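Local coordinates for protein oxaloacetate acetyl hydrolase (Cryphonectria parasitica, PDB 3LYE) that is an enzyme with a TIM-barrel fold, in which eight parallel strands form the core and helices surround it, and has calcium ions bound in the model, at residues His18-Thr23 with Ala192-Leu197; Lys14-Leu19 with Gly116-His121; Glu198-Lys203 with Leu218-Val223; Thr169-Leu172 with Glu178-Ile181. All coordinates share one frame; numbering follows the deposited sequence.

All four contacts belong to one TIM barrel. Interactions 1 and 2 start from the same helix, 12-22, and their centres are about 9 Å apart. The helix reaches strand 194-197 in interaction 1 and the start of strand 119-122 in interaction 2. Interaction 4 is nested in the loop closed by interaction 1, and interaction 3 follows both along the chain. Interactions 3 and 4 have centres about 12 Å apart, and both use loops that leave barrel strands. Strand 194-197 also bonds to strand 219-223, through G195 and L219, and so joins interactions 1 and 3. Together the contacts tie both ends of the barrel to its helices and loops.

Interaction 1 (His18-Thr23 with Ala192-Leu197); sequences HLLENT and ADVGLL
This is a small buried apolar contact between a helix and a barrel strand. L20, near the end of helix 12-22, meets V194, the first residue of strand 194-197. The helix lies at the end of the barrel where the strands begin. One methyl of each side chain makes the contact: L20 CD2 is 3.8 Å from V194 CG2. L20 has CG anti to its own N (chi1 -172°), and its side chain leaves the helix toward the strand. V194 offers the methyl that lies beside its backbone N. The two side chains are set obliquely to each other. L20 CD2 also comes within 4.5 Å of D193 O. P217 packs against L20, and L219 of strand 219-223 packs against V194.

The charged groups of D193 and E21 pair with residues outside the two segments. D193 makes salt bridges to K156 through OD1 and to R17 through OD2. R17 also pairs with E21, so one guanidinium bridges two carboxylates that would probably repel each other; E21 OE1 and D193 OD2 are 6.0 Å apart. R242 takes the carbonyl oxygens of L19 and L20. Within the helix end, N22 ND2 gives an almost straight bond to H18 ND1 (2.9 Å), though the amide nitrogen stands well out of the imidazole plane.

Only apolar packing joins the two segments directly. No hydrogen bond crosses between them, and the polar links beside the contact run through R17 and R242.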
loop_
_atom_site.group_PDB
_atom_site.type_symbol
_atom_site.label_atom_id
_atom_site.label_comp_id
_atom_site.label_asym_id
_atom_site.label_seq_id
_atom_site.Cartn_x
_atom_site.Cartn_y
_atom_site.Cartn_z
ATOM N N HIS A 18 23.035 -19.042 10.669
ATOM C CA HIS A 18 24.363 -19.637 10.507
ATOM C C HIS A 18 25.407 -18.760 11.235
ATOM O O HIS A 18 26.287 -19.254 11.955
ATOM C CB HIS A 18 24.737 -19.772 9.032
ATOM C CG HIS A 18 26.170 -20.129 8.825
ATOM N ND1 HIS A 18 26.636 -21.410 9.001
ATOM C CD2 HIS A 18 27.248 -19.370 8.525
ATOM C CE1 HIS A 18 27.939 -21.435 8.790
ATOM N NE2 HIS A 18 28.337 -20.209 8.502
ATOM N N LEU A 19 25.325 -17.446 11.040
ATOM C CA LEU A 19 26.277 -16.566 11.705
ATOM C C LEU A 19 26.168 -16.712 13.203
ATOM O O LEU A 19 27.173 -16.733 13.905
ATOM C CB LEU A 19 26.039 -15.103 11.338
ATOM C CG LEU A 19 26.413 -14.723 9.909
ATOM C CD1 LEU A 19 25.994 -13.301 9.582
ATOM C CD2 LEU A 19 27.908 -14.864 9.714
ATOM N N LEU A 20 24.945 -16.807 13.702
ATOM C CA LEU A 20 24.733 -16.930 15.135
ATOM C C LEU A 20 25.171 -18.243 15.772
ATOM O O LEU A 20 25.809 -18.258 16.828
ATOM C CB LEU A 20 23.240 -16.748 15.422
ATOM C CG LEU A 20 22.739 -16.636 16.863
ATOM C CD1 LEU A 20 23.316 -15.391 17.523
ATOM C CD2 LEU A 20 21.219 -16.607 16.948
ATOM N N GLU A 21 24.866 -19.339 15.103
ATOM C CA GLU A 21 25.185 -20.660 15.628
ATOM C C GLU A 21 26.513 -21.229 15.258
ATOM O O GLU A 21 27.110 -21.948 16.050
ATOM C CB GLU A 21 24.133 -21.643 15.089
ATOM C CG GLU A 21 22.729 -21.361 15.553
ATOM C CD GLU A 21 21.714 -22.351 15.036
ATOM O OE1 GLU A 21 20.608 -22.388 15.617
ATOM O OE2 GLU A 21 22.025 -23.073 14.061
ATOM N N ASN A 22 26.999 -20.885 14.076
ATOM C CA ASN A 22 28.264 -21.451 13.622
ATOM C C ASN A 22 29.495 -20.571 13.669
ATOM O O ASN A 22 30.560 -20.970 13.195
ATOM C CB ASN A 22 28.025 -22.094 12.253
ATOM C CG ASN A 22 26.887 -23.132 12.303
ATOM O OD1 ASN A 22 26.782 -23.908 13.265
ATOM N ND2 ASN A 22 26.022 -23.123 11.300
ATOM N N THR A 23 29.353 -19.389 14.257
ATOM C CA THR A 23 30.481 -18.480 14.389
ATOM C C THR A 23 30.388 -17.798 15.749
ATOM O O THR A 23 29.358 -17.867 16.419
ATOM C CB THR A 23 30.563 -17.391 13.268
ATOM O OG1 THR A 23 29.757 -16.241 13.592
ATOM C CG2 THR A 23 30.162 -17.946 11.912
ATOM N N ALA A 192 12.608 -17.873 22.441
ATOM C CA ALA A 192 13.316 -16.783 21.821
ATOM C C ALA A 192 14.766 -17.231 21.605
ATOM O O ALA A 192 15.356 -17.958 22.416
ATOM C CB ALA A 192 13.217 -15.539 22.642
ATOM N N ASP A 193 15.353 -16.745 20.514
ATOM C CA ASP A 193 16.700 -17.085 20.133
ATOM C C ASP A 193 17.824 -16.205 20.649
ATOM O O ASP A 193 18.953 -16.663 20.781
ATOM C CB ASP A 193 16.777 -17.057 18.598
ATOM C CG ASP A 193 15.809 -18.023 17.947
ATOM O OD1 ASP A 193 14.840 -17.589 17.280
ATOM O OD2 ASP A 193 16.051 -19.247 18.057
ATOM N N VAL A 194 17.496 -14.950 20.915
ATOM C CA VAL A 194 18.432 -13.960 21.377
ATOM C C VAL A 194 17.718 -13.014 22.307
ATOM O O VAL A 194 16.525 -12.769 22.146
ATOM C CB VAL A 194 18.909 -13.110 20.143
ATOM C CG1 VAL A 194 19.893 -12.013 20.531
ATOM C CG2 VAL A 194 19.482 -14.012 19.031
ATOM N N GLY A 195 18.435 -12.448 23.266
ATOM C CA GLY A 195 17.838 -11.502 24.172
ATOM C C GLY A 195 18.396 -10.093 23.944
ATOM O O GLY A 195 19.512 -9.914 23.446
ATOM N N LEU A 196 17.578 -9.098 24.249
ATOM C CA LEU A 196 17.942 -7.694 24.114
ATOM C C LEU A 196 17.432 -6.942 25.340
ATOM O O LEU A 196 16.234 -6.811 25.556
ATOM C CB LEU A 196 17.347 -7.090 22.832
ATOM C CG LEU A 196 17.261 -5.561 22.694
ATOM C CD1 LEU A 196 18.534 -4.873 23.064
ATOM C CD2 LEU A 196 16.818 -5.224 21.259
ATOM N N LEU A 197 18.372 -6.521 26.184
ATOM C CA LEU A 197 18.074 -5.740 27.369
ATOM C C LEU A 197 18.329 -4.315 26.824
ATOM O O LEU A 197 19.462 -3.929 26.564
ATOM C CB LEU A 197 18.983 -6.131 28.533
ATOM C CG LEU A 197 18.518 -5.648 29.911
ATOM C CD1 LEU A 197 19.258 -6.350 31.030
ATOM C CD2 LEU A 197 18.662 -4.135 30.046
#

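Interaction 2 (Lys14-Leu19 with Gly116-His121); sequences KKLRHL and GVAGAH
L16 and A118 make the apolar part of this contact. L16 points from helix 12-22 toward the residues that lead into strand 119-122. A118 CB touches it twice, lying 3.9 Å from L16 CD2 and 3.9 Å from L16 CB. CG of L16 is anti to the backbone N (chi1 178°), which brings CD2 over the backbone after A118. CD2 is 4.0 Å from A118 O and 4.3 Å from G119 N. G119 has no side chain, and the leucine methyl comes close to its backbone. V164 and I92, from the two neighbouring strands, add to the apolar pocket around L16.

No hydrogen bond crosses between the segments. Polar bonds nearby include those of the sheet and some from the helix to loops. A118 is bonded through its backbone to L91 and V164, which fixes it between the adjacent strands. K15 NZ reaches G88 O, and R17 NE reaches D162 O. G116, with positive phi, ends helix 102-114 in a Schellman motif and turns the chain toward the strand.

The contact is a leucine set against an alanine and a glycine. Such small residues let the helix lie close to the bottom of the barrel, and the join itself is purely hydrophobic.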
loop_
_atom_site.group_PDB
_atom_site.type_symbol
_atom_site.label_atom_id
_atom_site.label_comp_id
_atom_site.label_asym_id
_atom_site.label_seq_id
_atom_site.Cartn_x
_atom_site.Cartn_y
_atom_site.Cartn_z
ATOM N N LYS A 14 18.146 -18.149 7.274
ATOM C CA LYS A 14 19.121 -19.233 7.331
ATOM C C LYS A 14 20.534 -18.638 7.466
ATOM O O LYS A 14 21.371 -19.113 8.258
ATOM C CB LYS A 14 18.999 -20.173 6.119
ATOM C CG LYS A 14 19.807 -21.432 6.239
ATOM C CD LYS A 14 19.886 -22.192 4.941
ATOM C CE LYS A 14 20.980 -23.239 5.035
ATOM N NZ LYS A 14 21.512 -23.648 3.707
ATOM N N LYS A 15 20.824 -17.573 6.730
ATOM C CA LYS A 15 22.140 -16.956 6.811
ATOM C C LYS A 15 22.443 -16.348 8.163
ATOM O O LYS A 15 23.556 -16.465 8.675
ATOM C CB LYS A 15 22.287 -15.879 5.765
ATOM C CG LYS A 15 22.295 -16.374 4.397
ATOM C CD LYS A 15 22.234 -15.187 3.442
ATOM C CE LYS A 15 22.303 -15.661 2.053
ATOM N NZ LYS A 15 22.451 -14.534 1.111
ATOM N N LEU A 16 21.475 -15.663 8.738
ATOM C CA LEU A 16 21.690 -15.052 10.032
ATOM C C LEU A 16 21.848 -16.138 11.098
ATOM O O LEU A 16 22.686 -16.052 11.980
ATOM C CB LEU A 16 20.525 -14.145 10.391
ATOM C CG LEU A 16 20.617 -13.482 11.746
ATOM C CD1 LEU A 16 21.836 -12.574 11.861
ATOM C CD2 LEU A 16 19.324 -12.721 12.033
ATOM N N ARG A 17 21.037 -17.173 10.997
ATOM C CA ARG A 17 21.107 -18.260 11.970
ATOM C C ARG A 17 22.483 -18.917 11.878
ATOM O O ARG A 17 23.038 -19.301 12.902
ATOM C CB ARG A 17 19.990 -19.271 11.774
ATOM C CG ARG A 17 20.073 -20.343 12.824
ATOM C CD ARG A 17 18.813 -21.047 13.002
ATOM N NE ARG A 17 17.748 -20.178 13.462
ATOM C CZ ARG A 17 17.443 -19.939 14.734
ATOM N NH1 ARG A 17 18.166 -20.449 15.725
ATOM N NH2 ARG A 17 16.404 -19.163 15.007
ATOM N N HIS A 18 23.035 -19.042 10.669
ATOM C CA HIS A 18 24.363 -19.637 10.507
ATOM C C HIS A 18 25.407 -18.760 11.235
ATOM O O HIS A 18 26.287 -19.254 11.955
ATOM C CB HIS A 18 24.737 -19.772 9.032
ATOM C CG HIS A 18 26.170 -20.129 8.825
ATOM N ND1 HIS A 18 26.636 -21.410 9.001
ATOM C CD2 HIS A 18 27.248 -19.370 8.525
ATOM C CE1 HIS A 18 27.939 -21.435 8.790
ATOM N NE2 HIS A 18 28.337 -20.209 8.502
ATOM N N LEU A 19 25.325 -17.446 11.040
ATOM C CA LEU A 19 26.277 -16.566 11.705
ATOM C C LEU A 19 26.168 -16.712 13.203
ATOM O O LEU A 19 27.173 -16.733 13.905
ATOM C CB LEU A 19 26.039 -15.103 11.338
ATOM C CG LEU A 19 26.413 -14.723 9.909
ATOM C CD1 LEU A 19 25.994 -13.301 9.582
ATOM C CD2 LEU A 19 27.908 -14.864 9.714
ATOM N N GLY A 116 11.027 -12.571 3.584
ATOM C CA GLY A 116 12.459 -12.801 3.615
ATOM C C GLY A 116 13.218 -12.146 4.738
ATOM O O GLY A 116 14.440 -12.119 4.697
ATOM N N VAL A 117 12.510 -11.646 5.741
ATOM C CA VAL A 117 13.186 -11.018 6.857
ATOM C C VAL A 117 13.866 -12.124 7.685
ATOM O O VAL A 117 13.338 -13.201 7.873
ATOM C CB VAL A 117 12.195 -10.215 7.690
ATOM C CG1 VAL A 117 12.868 -9.600 8.897
ATOM C CG2 VAL A 117 11.513 -9.146 6.845
ATOM N N ALA A 118 15.091 -11.843 8.109
ATOM C CA ALA A 118 15.896 -12.818 8.847
ATOM C C ALA A 118 15.592 -12.977 10.307
ATOM O O ALA A 118 15.730 -14.076 10.878
ATOM C CB ALA A 118 17.376 -12.533 8.661
ATOM N N GLY A 119 15.199 -11.905 10.947
ATOM C CA GLY A 119 14.887 -11.923 12.352
ATOM C C GLY A 119 14.242 -10.607 12.759
ATOM O O GLY A 119 14.174 -9.662 11.963
ATOM N N ALA A 120 13.773 -10.541 13.992
ATOM C CA ALA A 120 13.131 -9.345 14.503
ATOM C C ALA A 120 13.097 -9.322 16.001
ATOM O O ALA A 120 13.150 -10.369 16.639
ATOM C CB ALA A 120 11.666 -9.293 14.003
ATOM N N HIS A 121 13.024 -8.119 16.579
ATOM C CA HIS A 121 12.924 -7.929 18.028
ATOM C C HIS A 121 11.492 -7.553 18.399
ATOM O O HIS A 121 10.843 -6.703 17.772
ATOM C CB HIS A 121 13.997 -7.021 18.614
ATOM C CG HIS A 121 14.037 -5.607 18.120
ATOM N ND1 HIS A 121 13.185 -4.621 18.569
ATOM C CD2 HIS A 121 14.942 -4.989 17.326
ATOM C CE1 HIS A 121 13.555 -3.463 18.041
ATOM N NE2 HIS A 121 14.599 -3.661 17.260
#

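Interaction 3 (Glu198-Lys203 with Leu218-Val223); sequences EGFRSK and LLLNSV
Three flat groups of E198, F200 and N221 shape this contact. The F200 ring meets L220 at its edge. L220 CD1 lies near the ring plane, 3.8 Å from F200 CD2. Residues Q205, A206 and A209 of helix 203-213 also pack against F200.

The other two groups are the E198 carboxylate and the N221 amide, whose planes are 48° apart. N221 ND2 donates to E198 OE1 at 2.9 Å with an almost straight N-H angle of 172°. OE1 uses its syn lone pair and lies in the amide plane. A second bond, from N221 ND2 to E198 OE2, is weak (3.1 Å). The bend of E198 at chi2 (66°) turns its carboxylate back to the strand. Beyond the amide, N221 OD1 is bonded to S247 OG. V223 CG2 borders OE2 at 4.1 Å, and V223 also packs on P279 of the second subunit.

Two waters link the loop to the strand backbone. Water 1 donates to N221 O at 2.8 Å, accepts from G199 N, and gives a weak bond to E198 OE2. Water 2 accepts from F200 N at 3.2 Å and bonds weakly to N221 O.

Strand 194-197, helix 203-213 and strand 219-223 form a beta-alpha-beta unit of the barrel. The contact lies where the strands finish, with the N221 side chain about 8 Å from a bound calcium ion. Held by E198 at one end and S247 at the other, the N221 amide is limited in how it can turn.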
loop_
_atom_site.group_PDB
_atom_site.type_symbol
_atom_site.label_atom_id
_atom_site.label_comp_id
_atom_site.label_asym_id
_atom_site.label_seq_id
_atom_site.Cartn_x
_atom_site.Cartn_y
_atom_site.Cartn_z
ATOM N N GLU A 198 17.259 -3.568 26.646
ATOM C CA GLU A 198 17.325 -2.190 26.098
ATOM C C GLU A 198 17.680 -1.126 27.094
ATOM O O GLU A 198 17.236 -1.123 28.226
ATOM C CB GLU A 198 15.947 -1.820 25.536
ATOM C CG GLU A 198 15.776 -0.434 24.897
ATOM C CD GLU A 198 16.579 -0.255 23.623
ATOM O OE1 GLU A 198 16.874 -1.267 22.954
ATOM O OE2 GLU A 198 16.902 0.908 23.295
ATOM N N GLY A 199 18.520 -0.213 26.664
ATOM C CA GLY A 199 18.891 0.890 27.517
ATOM C C GLY A 199 19.798 0.724 28.705
ATOM O O GLY A 199 19.514 1.278 29.778
ATOM N N PHE A 200 20.916 0.043 28.529
ATOM C CA PHE A 200 21.837 -0.132 29.634
ATOM C C PHE A 200 22.253 1.251 30.145
ATOM O O PHE A 200 22.389 2.212 29.364
ATOM C CB PHE A 200 23.096 -0.859 29.186
ATOM C CG PHE A 200 22.884 -2.307 28.864
ATOM C CD1 PHE A 200 22.579 -3.199 29.862
ATOM C CD2 PHE A 200 23.027 -2.782 27.577
ATOM C CE1 PHE A 200 22.398 -4.544 29.593
ATOM C CE2 PHE A 200 22.837 -4.129 27.296
ATOM C CZ PHE A 200 22.531 -5.009 28.306
ATOM N N ARG A 201 22.469 1.347 31.447
ATOM C CA ARG A 201 22.880 2.605 32.062
ATOM C C ARG A 201 24.402 2.687 32.143
ATOM O O ARG A 201 24.951 3.761 32.314
ATOM C CB ARG A 201 22.224 2.768 33.438
ATOM C CG ARG A 201 20.740 3.116 33.302
ATOM C CD ARG A 201 19.977 3.240 34.622
ATOM N NE ARG A 201 18.748 4.022 34.447
ATOM C CZ ARG A 201 17.648 3.573 33.845
ATOM N NH1 ARG A 201 16.582 4.356 33.727
ATOM N NH2 ARG A 201 17.601 2.336 33.365
ATOM N N SER A 202 25.088 1.559 32.023
ATOM C CA SER A 202 26.541 1.538 32.083
ATOM C C SER A 202 27.134 0.328 31.384
ATOM O O SER A 202 26.451 -0.652 31.121
ATOM C CB SER A 202 27.032 1.520 33.535
ATOM O OG SER A 202 26.795 0.247 34.111
ATOM N N LYS A 203 28.434 0.394 31.119
ATOM C CA LYS A 203 29.122 -0.707 30.457
ATOM C C LYS A 203 29.207 -1.915 31.393
ATOM O O LYS A 203 29.132 -3.059 30.949
ATOM C CB LYS A 203 30.513 -0.274 30.025
ATOM C CG LYS A 203 30.482 0.900 29.067
ATOM C CD LYS A 203 31.856 1.461 28.838
ATOM C CE LYS A 203 32.825 0.429 28.320
ATOM N NZ LYS A 203 34.189 1.011 28.274
ATOM N N LEU A 218 23.041 -12.499 23.413
ATOM C CA LEU A 218 22.423 -11.191 23.585
ATOM C C LEU A 218 22.825 -10.289 22.417
ATOM O O LEU A 218 23.896 -10.418 21.799
ATOM C CB LEU A 218 22.833 -10.487 24.874
ATOM C CG LEU A 218 22.480 -11.185 26.186
ATOM C CD1 LEU A 218 22.650 -10.197 27.339
ATOM C CD2 LEU A 218 21.080 -11.734 26.118
ATOM N N LEU A 219 21.961 -9.314 22.206
ATOM C CA LEU A 219 22.089 -8.300 21.189
ATOM C C LEU A 219 22.154 -6.959 21.950
ATOM O O LEU A 219 21.374 -6.692 22.864
ATOM C CB LEU A 219 20.876 -8.373 20.266
ATOM C CG LEU A 219 20.743 -7.347 19.145
ATOM C CD1 LEU A 219 19.778 -7.832 18.073
ATOM C CD2 LEU A 219 20.272 -5.987 19.679
ATOM N N LEU A 220 23.079 -6.112 21.527
ATOM C CA LEU A 220 23.299 -4.786 22.082
ATOM C C LEU A 220 22.753 -3.748 21.103
ATOM O O LEU A 220 23.145 -3.725 19.953
ATOM C CB LEU A 220 24.802 -4.529 22.278
ATOM C CG LEU A 220 25.188 -3.153 22.793
ATOM C CD1 LEU A 220 24.585 -2.874 24.148
ATOM C CD2 LEU A 220 26.679 -3.015 22.844
ATOM N N ASN A 221 21.844 -2.902 21.557
ATOM C CA ASN A 221 21.293 -1.844 20.726
ATOM C C ASN A 221 21.965 -0.524 21.058
ATOM O O ASN A 221 21.781 0.016 22.144
ATOM C CB ASN A 221 19.810 -1.694 20.948
ATOM C CG ASN A 221 19.215 -0.559 20.132
ATOM O OD1 ASN A 221 19.739 -0.151 19.089
ATOM N ND2 ASN A 221 18.120 -0.025 20.620
ATOM N N SER A 222 22.786 -0.057 20.129
ATOM C CA SER A 222 23.502 1.211 20.243
ATOM C C SER A 222 22.629 2.324 19.631
ATOM O O SER A 222 22.340 2.291 18.464
ATOM C CB SER A 222 24.815 1.084 19.489
ATOM O OG SER A 222 25.600 2.243 19.652
ATOM N N VAL A 223 22.234 3.302 20.423
ATOM C CA VAL A 223 21.387 4.399 19.975
ATOM C C VAL A 223 22.269 5.623 19.860
ATOM O O VAL A 223 22.683 6.223 20.863
ATOM C CB VAL A 223 20.261 4.598 20.975
ATOM C CG1 VAL A 223 19.352 5.734 20.544
ATOM C CG2 VAL A 223 19.496 3.281 21.152
HETATM O O HOH W 1 19.653 0.669 23.824
HETATM O O HOH W 2 21.778 -0.270 25.488
#

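Interaction 4 (Thr169-Leu172 with Glu178-Ile181); sequences TDAL and EECI
The backbones come closest at A171 and C180, where the loop after strand 164-169 passes helix 177-189 with CA atoms 5.8 Å apart. C180 is the centre of the contact. Its SG lies beside its own backbone N (chi1 -74°) and reaches into the bend of the loop. The sulfur is 3.1 Å from L172 N and 3.6 Å from A171 C, so it sits close against the peptide that joins these two residues. On the side-chain side, SG is 3.8 Å from L172 CB and 4.0 Å from A171 CB. C180 CB meets the methyl of T169, with CG2 at 3.9 Å. A171 CB also comes near E179 CG at 4.3 Å.

T169 turns its methyl to the helix and its hydroxyl back to the loop. OG1 accepts from A171 N at 3.2 Å, which forms an ST turn and probably helps to hold the bend beside the sulfur. The same hydroxyl is bonded to D124 OD1. The carboxylate of E179 makes salt bridges to R183 and R142. R183 also packs on T169 and A171. L197 of strand 194-197 packs on C180 as well.

No hydrogen bond crosses between the segments, and the packing is apolar apart from the close sulfur approach. The segments join the end of strand 164-169 to the helix that runs on to strand 194-197. This is the beta-alpha-beta unit from which a TIM barrel is built.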
loop_
_atom_site.group_PDB
_atom_site.type_symbol
_atom_site.label_atom_id
_atom_site.label_comp_id
_atom_site.label_asym_id
_atom_site.label_seq_id
_atom_site.Cartn_x
_atom_site.Cartn_y
_atom_site.Cartn_z
ATOM N N THR A 169 13.404 -6.471 26.181
ATOM C CA THR A 169 12.754 -6.033 27.392
ATOM C C THR A 169 13.164 -4.582 27.612
ATOM O O THR A 169 14.343 -4.216 27.572
ATOM C CB THR A 169 13.001 -6.870 28.671
ATOM O OG1 THR A 169 12.298 -6.259 29.763
ATOM C CG2 THR A 169 14.425 -6.975 29.033
ATOM N N ASP A 170 12.144 -3.790 27.867
ATOM C CA ASP A 170 12.262 -2.372 28.142
ATOM C C ASP A 170 11.972 -2.133 29.625
ATOM O O ASP A 170 11.710 -1.009 30.025
ATOM C CB ASP A 170 11.215 -1.631 27.329
ATOM C CG ASP A 170 11.619 -1.469 25.893
ATOM O OD1 ASP A 170 12.518 -0.652 25.649
ATOM O OD2 ASP A 170 11.052 -2.147 25.020
ATOM N N ALA A 171 12.055 -3.183 30.441
ATOM C CA ALA A 171 11.773 -3.074 31.873
ATOM C C ALA A 171 12.846 -2.473 32.792
ATOM O O ALA A 171 12.563 -2.233 33.963
ATOM C CB ALA A 171 11.416 -4.466 32.420
ATOM N N LEU A 172 14.055 -2.225 32.308
ATOM C CA LEU A 172 15.092 -1.680 33.188
ATOM C C LEU A 172 14.749 -0.444 33.998
ATOM O O LEU A 172 14.932 -0.429 35.208
ATOM C CB LEU A 172 16.387 -1.438 32.419
ATOM C CG LEU A 172 17.605 -1.092 33.274
ATOM C CD1 LEU A 172 18.068 -2.273 34.116
ATOM C CD2 LEU A 172 18.728 -0.627 32.378
ATOM N N GLU A 178 17.217 -6.980 37.720
ATOM C CA GLU A 178 16.789 -8.344 38.024
ATOM C C GLU A 178 15.568 -8.747 37.226
ATOM O O GLU A 178 15.523 -9.847 36.702
ATOM C CB GLU A 178 16.481 -8.515 39.523
ATOM C CG GLU A 178 17.661 -8.786 40.418
ATOM C CD GLU A 178 17.220 -9.091 41.853
ATOM O OE1 GLU A 178 16.427 -10.053 42.055
ATOM O OE2 GLU A 178 17.664 -8.363 42.774
ATOM N N GLU A 179 14.565 -7.873 37.169
ATOM C CA GLU A 179 13.339 -8.145 36.428
ATOM C C GLU A 179 13.669 -8.385 34.953
ATOM O O GLU A 179 13.114 -9.290 34.346
ATOM C CB GLU A 179 12.359 -6.988 36.562
ATOM C CG GLU A 179 11.069 -7.135 35.786
ATOM C CD GLU A 179 10.262 -8.343 36.193
ATOM O OE1 GLU A 179 9.468 -8.856 35.387
ATOM O OE2 GLU A 179 10.406 -8.779 37.339
ATOM N N CYS A 180 14.590 -7.598 34.395
ATOM C CA CYS A 180 14.967 -7.760 32.995
ATOM C C CYS A 180 15.546 -9.130 32.767
ATOM O O CYS A 180 15.180 -9.802 31.811
ATOM C CB CYS A 180 16.009 -6.730 32.568
ATOM S SG CYS A 180 15.346 -5.084 32.369
ATOM N N ILE A 181 16.449 -9.548 33.646
ATOM C CA ILE A 181 17.088 -10.849 33.535
ATOM C C ILE A 181 16.056 -11.976 33.639
ATOM O O ILE A 181 16.085 -12.938 32.857
ATOM C CB ILE A 181 18.187 -11.017 34.622
ATOM C CG1 ILE A 181 19.310 -9.981 34.427
ATOM C CG2 ILE A 181 18.791 -12.391 34.568
ATOM C CD1 ILE A 181 19.887 -9.921 32.999
#